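Local coordinates for putative alpha-galactosidase (Bacteroides fragilis, PDB 4NZJ), which probably hydrolyses terminal, non-reducing alpha-D-galactose residues in alpha-D-galactosides as a family 27 glycoside hydrolase, at residues D227-G239 and Y251-W264. Residues are numbered along the deposited sequence; the frame is centred on the assembly and turned at random.
Sequences DRVEAMERYAKMG and YSVCEWGQREPWKW
Two donors grip the carbonyl oxygen of Tyr235: Gly239 N, the helical donor, and the phenol of Tyr251, whose OH lies 2.7 Å from Tyr235 O, in the carbonyl plane on a lone pair. The phenol bond ties helix 228-243 to strand 250-254 in a beta-alpha-beta unit of the catalytic TIM barrel, where helix and strand segments run nearly antiparallel (163°). Gly239, without a side chain, lets its CA come within 3.5 Å of Tyr251 CE2. Tyr235 suits the interface by being flat and polar-tipped: Val253 CG1 sits over one ring face, 3.9 Å from the centroid, while the Tyr235 OH bonds to Tyr219 O of the preceding strand. The loop then runs on to the start of the helix, where Arg259 packs on Arg228 and Ala231, and turns back to Trp264. Trp264 NE1 bonds to Arg259 O at 2.8 Å, fixing a broad indole whose face takes Met232 CG and, in the conformer described, SE; Pro261 CA backs the other face. Arg228, extended from CG to NE, is long enough to pass Arg259, and its NH1 meets the anti lone pair of Glu260 OE1 at 2.7 Å, almost straight (167°), while Lys263 NZ holds Glu260 OE2.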
loop_
_atom_site.group_PDB
_atom_site.type_symbol
_atom_site.label_atom_id
_atom_site.label_comp_id
_atom_site.label_asym_id
_atom_site.label_seq_id
_atom_site.Cartn_x
_atom_site.Cartn_y
_atom_site.Cartn_z
ATOM N N ASP A 227 5.356 3.094 27.977
ATOM C CA ASP A 227 6.811 3.279 27.970
ATOM C C ASP A 227 7.478 3.002 26.627
ATOM O O ASP A 227 7.305 1.933 26.048
ATOM C CB ASP A 227 7.434 2.383 29.038
ATOM C CG ASP A 227 6.924 2.699 30.436
ATOM O OD1 ASP A 227 6.759 3.897 30.749
ATOM O OD2 ASP A 227 6.687 1.753 31.216
ATOM N N ARG A 228 8.255 3.970 26.149
ATOM C CA ARG A 228 8.816 3.907 24.807
ATOM C C ARG A 228 9.910 2.852 24.664
ATOM O O ARG A 228 9.948 2.155 23.654
ATOM C CB ARG A 228 9.351 5.270 24.377
ATOM C CG ARG A 228 10.024 5.270 23.018
ATOM C CD ARG A 228 10.065 6.668 22.447
ATOM N NE ARG A 228 11.034 6.808 21.369
ATOM C CZ ARG A 228 11.217 7.927 20.676
ATOM N NH1 ARG A 228 10.480 9.005 20.929
ATOM N NH2 ARG A 228 12.138 7.970 19.723
ATOM N N VAL A 229 10.802 2.734 25.646
ATOM C CA VAL A 229 11.863 1.718 25.550
ATOM C C VAL A 229 11.229 0.325 25.527
ATOM O O VAL A 229 11.644 -0.535 24.753
ATOM C CB VAL A 229 12.903 1.809 26.681
ATOM C CG1 VAL A 229 13.938 0.693 26.555
ATOM C CG2 VAL A 229 13.579 3.172 26.671
ATOM N N GLU A 230 10.203 0.119 26.350
ATOM C CA GLU A 230 9.478 -1.153 26.363
ATOM C C GLU A 230 8.828 -1.431 25.012
ATOM O O GLU A 230 8.957 -2.530 24.482
ATOM C CB GLU A 230 8.421 -1.170 27.471
ATOM C CG GLU A 230 7.653 -2.482 27.599
ATOM C CD GLU A 230 8.516 -3.666 28.013
ATOM O OE1 GLU A 230 9.598 -3.463 28.617
ATOM O OE2 GLU A 230 8.098 -4.815 27.747
ATOM N N ALA A 231 8.134 -0.445 24.456
ATOM C CA ALA A 231 7.518 -0.610 23.143
ATOM C C ALA A 231 8.561 -1.021 22.115
ATOM O O ALA A 231 8.378 -1.994 21.389
ATOM C CB ALA A 231 6.819 0.668 22.705
HETATM N N MSE A 232 9.672 -0.296 22.087
HETATM C CA MSE A 232 10.732 -0.544 21.112
HETATM C C MSE A 232 11.250 -1.953 21.254
HETATM O O MSE A 232 11.492 -2.633 20.256
HETATM C CB MSE A 232 11.868 0.466 21.294
HETATM C CG MSE A 232 11.505 1.832 20.727
HETATM SE SE MSE A 232 12.943 3.139 21.055
HETATM C CE MSE A 232 14.419 2.035 20.362
ATOM N N GLU A 233 11.405 -2.406 22.501
ATOM C CA GLU A 233 11.914 -3.757 22.773
ATOM C C GLU A 233 10.929 -4.840 22.337
ATOM O O GLU A 233 11.338 -5.855 21.761
ATOM C CB GLU A 233 12.244 -3.945 24.261
ATOM C CG GLU A 233 13.434 -3.143 24.770
ATOM C CD GLU A 233 14.775 -3.593 24.213
ATOM O OE1 GLU A 233 14.838 -4.632 23.520
ATOM O OE2 GLU A 233 15.780 -2.897 24.481
ATOM N N ARG A 234 9.642 -4.628 22.601
ATOM C CA ARG A 234 8.612 -5.595 22.201
ATOM C C ARG A 234 8.525 -5.712 20.678
ATOM O O ARG A 234 8.381 -6.812 20.133
ATOM C CB ARG A 234 7.250 -5.228 22.795
ATOM C CG ARG A 234 7.206 -5.348 24.309
ATOM C CD ARG A 234 5.784 -5.312 24.847
ATOM N NE ARG A 234 5.790 -5.368 26.304
ATOM C CZ ARG A 234 4.740 -5.657 27.072
ATOM N NH1 ARG A 234 3.553 -5.933 26.548
ATOM N NH2 ARG A 234 4.889 -5.680 28.388
ATOM N N TYR A 235 8.636 -4.583 19.989
ATOM C CA TYR A 235 8.655 -4.598 18.529
ATOM C C TYR A 235 9.937 -5.231 18.005
ATOM O O TYR A 235 9.899 -6.002 17.055
ATOM C CB TYR A 235 8.423 -3.199 17.950
ATOM C CG TYR A 235 6.957 -2.851 17.930
ATOM C CD1 TYR A 235 6.098 -3.455 17.019
ATOM C CD2 TYR A 235 6.413 -1.962 18.854
ATOM C CE1 TYR A 235 4.746 -3.172 17.012
ATOM C CE2 TYR A 235 5.061 -1.668 18.851
ATOM C CZ TYR A 235 4.232 -2.278 17.931
ATOM O OH TYR A 235 2.888 -1.994 17.928
ATOM N N ALA A 236 11.068 -4.940 18.643
ATOM C CA ALA A 236 12.333 -5.558 18.232
ATOM C C ALA A 236 12.293 -7.081 18.382
ATOM O O ALA A 236 12.785 -7.802 17.520
ATOM C CB ALA A 236 13.495 -4.976 19.014
ATOM N N LYS A 237 11.715 -7.555 19.482
ATOM C CA LYS A 237 11.602 -8.989 19.765
ATOM C C LYS A 237 10.816 -9.716 18.674
ATOM O O LYS A 237 11.255 -10.755 18.170
ATOM C CB LYS A 237 10.927 -9.201 21.124
ATOM C CG LYS A 237 10.677 -10.653 21.511
ATOM C CD LYS A 237 11.945 -11.360 21.942
ATOM C CE LYS A 237 11.664 -12.819 22.278
ATOM N NZ LYS A 237 10.652 -12.974 23.361
HETATM N N MSE A 238 9.657 -9.176 18.305
HETATM C CA MSE A 238 8.852 -9.801 17.251
HETATM C C MSE A 238 9.562 -9.692 15.920
HETATM O O MSE A 238 9.488 -10.607 15.105
HETATM C CB MSE A 238 7.436 -9.220 17.188
HETATM C CG MSE A 238 6.596 -9.762 16.027
HETATM SE SE MSE A 238 6.430 -11.736 16.043
HETATM C CE MSE A 238 4.818 -11.841 17.166
ATOM N N GLY A 239 10.267 -8.588 15.683
ATOM C CA GLY A 239 11.045 -8.441 14.449
ATOM C C GLY A 239 12.071 -9.556 14.295
ATOM O O GLY A 239 12.191 -10.163 13.228
ATOM N N TYR A 251 6.574 -6.508 8.082
ATOM C CA TYR A 251 6.321 -6.193 9.474
ATOM C C TYR A 251 5.708 -4.796 9.566
ATOM O O TYR A 251 6.384 -3.793 9.335
ATOM C CB TYR A 251 7.637 -6.276 10.243
ATOM C CG TYR A 251 7.556 -6.233 11.751
ATOM C CD1 TYR A 251 6.382 -6.543 12.443
ATOM C CD2 TYR A 251 8.694 -5.933 12.493
ATOM C CE1 TYR A 251 6.351 -6.516 13.832
ATOM C CE2 TYR A 251 8.670 -5.907 13.872
ATOM C CZ TYR A 251 7.499 -6.202 14.536
ATOM O OH TYR A 251 7.489 -6.179 15.916
ATOM N N SER A 252 4.416 -4.760 9.874
ATOM C CA SER A 252 3.641 -3.527 9.979
ATOM C C SER A 252 3.477 -3.164 11.455
ATOM O O SER A 252 2.843 -3.890 12.220
ATOM C CB SER A 252 2.282 -3.720 9.289
ATOM O OG SER A 252 1.356 -2.696 9.605
ATOM N N VAL A 253 4.078 -2.048 11.849
ATOM C CA VAL A 253 4.076 -1.587 13.232
ATOM C C VAL A 253 2.865 -0.687 13.459
ATOM O O VAL A 253 2.622 0.244 12.693
ATOM C CB VAL A 253 5.399 -0.854 13.536
ATOM C CG1 VAL A 253 5.357 -0.133 14.881
ATOM C CG2 VAL A 253 6.548 -1.848 13.490
ATOM N N CYS A 254 2.092 -0.979 14.504
ATOM C CA CYS A 254 0.889 -0.217 14.798
ATOM C C CYS A 254 0.822 0.164 16.275
ATOM O O CYS A 254 0.256 -0.567 17.095
ATOM C CB CYS A 254 -0.345 -1.021 14.380
ATOM S SG CYS A 254 -1.905 -0.173 14.659
ATOM N N GLU A 255 1.425 1.304 16.612
ATOM C CA GLU A 255 1.327 1.861 17.963
ATOM C C GLU A 255 0.826 3.319 17.917
ATOM O O GLU A 255 1.039 4.101 18.850
ATOM C CB GLU A 255 2.639 1.667 18.759
ATOM C CG GLU A 255 3.908 2.276 18.169
ATOM C CD GLU A 255 3.889 3.785 18.156
ATOM O OE1 GLU A 255 4.138 4.403 19.218
ATOM O OE2 GLU A 255 3.607 4.360 17.083
ATOM N N TRP A 256 0.152 3.648 16.814
ATOM C CA TRP A 256 -0.645 4.875 16.640
ATOM C C TRP A 256 0.159 6.172 16.661
ATOM O O TRP A 256 -0.403 7.244 16.874
ATOM C CB TRP A 256 -1.788 4.945 17.653
ATOM C CG TRP A 256 -2.375 3.621 17.924
ATOM C CD1 TRP A 256 -3.104 2.852 17.067
ATOM C CD2 TRP A 256 -2.254 2.879 19.136
ATOM N NE1 TRP A 256 -3.455 1.668 17.682
ATOM C CE2 TRP A 256 -2.946 1.664 18.954
ATOM C CE3 TRP A 256 -1.638 3.129 20.369
ATOM C CZ2 TRP A 256 -3.036 0.700 19.959
ATOM C CZ3 TRP A 256 -1.728 2.171 21.364
ATOM C CH2 TRP A 256 -2.423 0.971 21.152
ATOM N N GLY A 257 1.460 6.068 16.406
ATOM C CA GLY A 257 2.331 7.230 16.316
ATOM C C GLY A 257 2.666 7.894 17.636
ATOM O O GLY A 257 3.174 9.009 17.647
ATOM N N GLN A 258 2.410 7.221 18.750
ATOM C CA GLN A 258 2.523 7.865 20.052
ATOM C C GLN A 258 3.966 7.990 20.543
ATOM O O GLN A 258 4.270 8.890 21.321
ATOM C CB GLN A 258 1.670 7.124 21.077
ATOM C CG GLN A 258 0.197 7.118 20.687
ATOM C CD GLN A 258 -0.713 6.714 21.821
ATOM O OE1 GLN A 258 -0.302 6.023 22.744
ATOM N NE2 GLN A 258 -1.964 7.157 21.758
ATOM N N ARG A 259 4.840 7.100 20.072
ATOM C CA ARG A 259 6.238 7.075 20.499
ATOM C C ARG A 259 7.223 7.437 19.373
ATOM O O ARG A 259 8.359 6.965 19.364
ATOM C CB ARG A 259 6.563 5.688 21.071
ATOM C CG ARG A 259 5.917 5.400 22.423
ATOM C CD ARG A 259 5.451 3.958 22.545
ATOM N NE ARG A 259 4.172 3.780 21.869
ATOM C CZ ARG A 259 2.976 3.778 22.454
ATOM N NH1 ARG A 259 2.843 3.907 23.770
ATOM N NH2 ARG A 259 1.891 3.642 21.703
ATOM N N GLU A 260 6.794 8.281 18.439
ATOM C CA GLU A 260 7.623 8.663 17.284
ATOM C C GLU A 260 8.220 7.440 16.573
ATOM O O GLU A 260 9.438 7.336 16.426
ATOM C CB GLU A 260 8.769 9.593 17.710
ATOM C CG GLU A 260 8.379 10.854 18.464
ATOM C CD GLU A 260 9.588 11.740 18.743
ATOM O OE1 GLU A 260 10.478 11.333 19.516
ATOM O OE2 GLU A 260 9.658 12.844 18.175
ATOM N N PRO A 261 7.370 6.506 16.127
ATOM C CA PRO A 261 7.866 5.287 15.470
ATOM C C PRO A 261 8.703 5.558 14.220
ATOM O O PRO A 261 9.526 4.727 13.827
ATOM C CB PRO A 261 6.575 4.546 15.101
ATOM C CG PRO A 261 5.563 5.634 14.975
ATOM C CD PRO A 261 5.900 6.577 16.084
ATOM N N TRP A 262 8.483 6.700 13.585
ATOM C CA TRP A 262 9.318 7.100 12.451
ATOM C C TRP A 262 10.807 7.194 12.805
ATOM O O TRP A 262 11.648 7.122 11.907
ATOM C CB TRP A 262 8.826 8.408 11.828
ATOM C CG TRP A 262 8.474 9.492 12.805
ATOM C CD1 TRP A 262 9.286 10.486 13.253
ATOM C CD2 TRP A 262 7.201 9.702 13.429
ATOM N NE1 TRP A 262 8.606 11.298 14.132
ATOM C CE2 TRP A 262 7.322 10.834 14.255
ATOM C CE3 TRP A 262 5.974 9.037 13.375
ATOM C CZ2 TRP A 262 6.256 11.322 15.016
ATOM C CZ3 TRP A 262 4.921 9.518 14.134
ATOM C CH2 TRP A 262 5.071 10.648 14.945
ATOM N N LYS A 263 11.132 7.336 14.094
ATOM C CA LYS A 263 12.526 7.389 14.547
ATOM C C LYS A 263 13.145 6.032 14.897
ATOM O O LYS A 263 14.358 5.943 15.053
ATOM C CB LYS A 263 12.650 8.330 15.748
ATOM C CG LYS A 263 12.226 9.743 15.402
ATOM C CD LYS A 263 12.549 10.755 16.479
ATOM C CE LYS A 263 12.353 12.160 15.929
ATOM N NZ LYS A 263 12.396 13.200 16.990
ATOM N N TRP A 264 12.332 4.985 15.024
ATOM C CA TRP A 264 12.858 3.678 15.447
ATOM C C TRP A 264 12.267 2.424 14.787
ATOM O O TRP A 264 12.857 1.347 14.905
ATOM C CB TRP A 264 12.733 3.534 16.968
ATOM C CG TRP A 264 11.339 3.714 17.517
ATOM C CD1 TRP A 264 10.834 4.845 18.104
ATOM C CD2 TRP A 264 10.291 2.733 17.570
ATOM N NE1 TRP A 264 9.539 4.628 18.503
ATOM C CE2 TRP A 264 9.182 3.342 18.197
ATOM C CE3 TRP A 264 10.184 1.396 17.158
ATOM C CZ2 TRP A 264 7.974 2.668 18.403
ATOM C CZ3 TRP A 264 8.984 0.727 17.371
ATOM C CH2 TRP A 264 7.894 1.369 17.986
#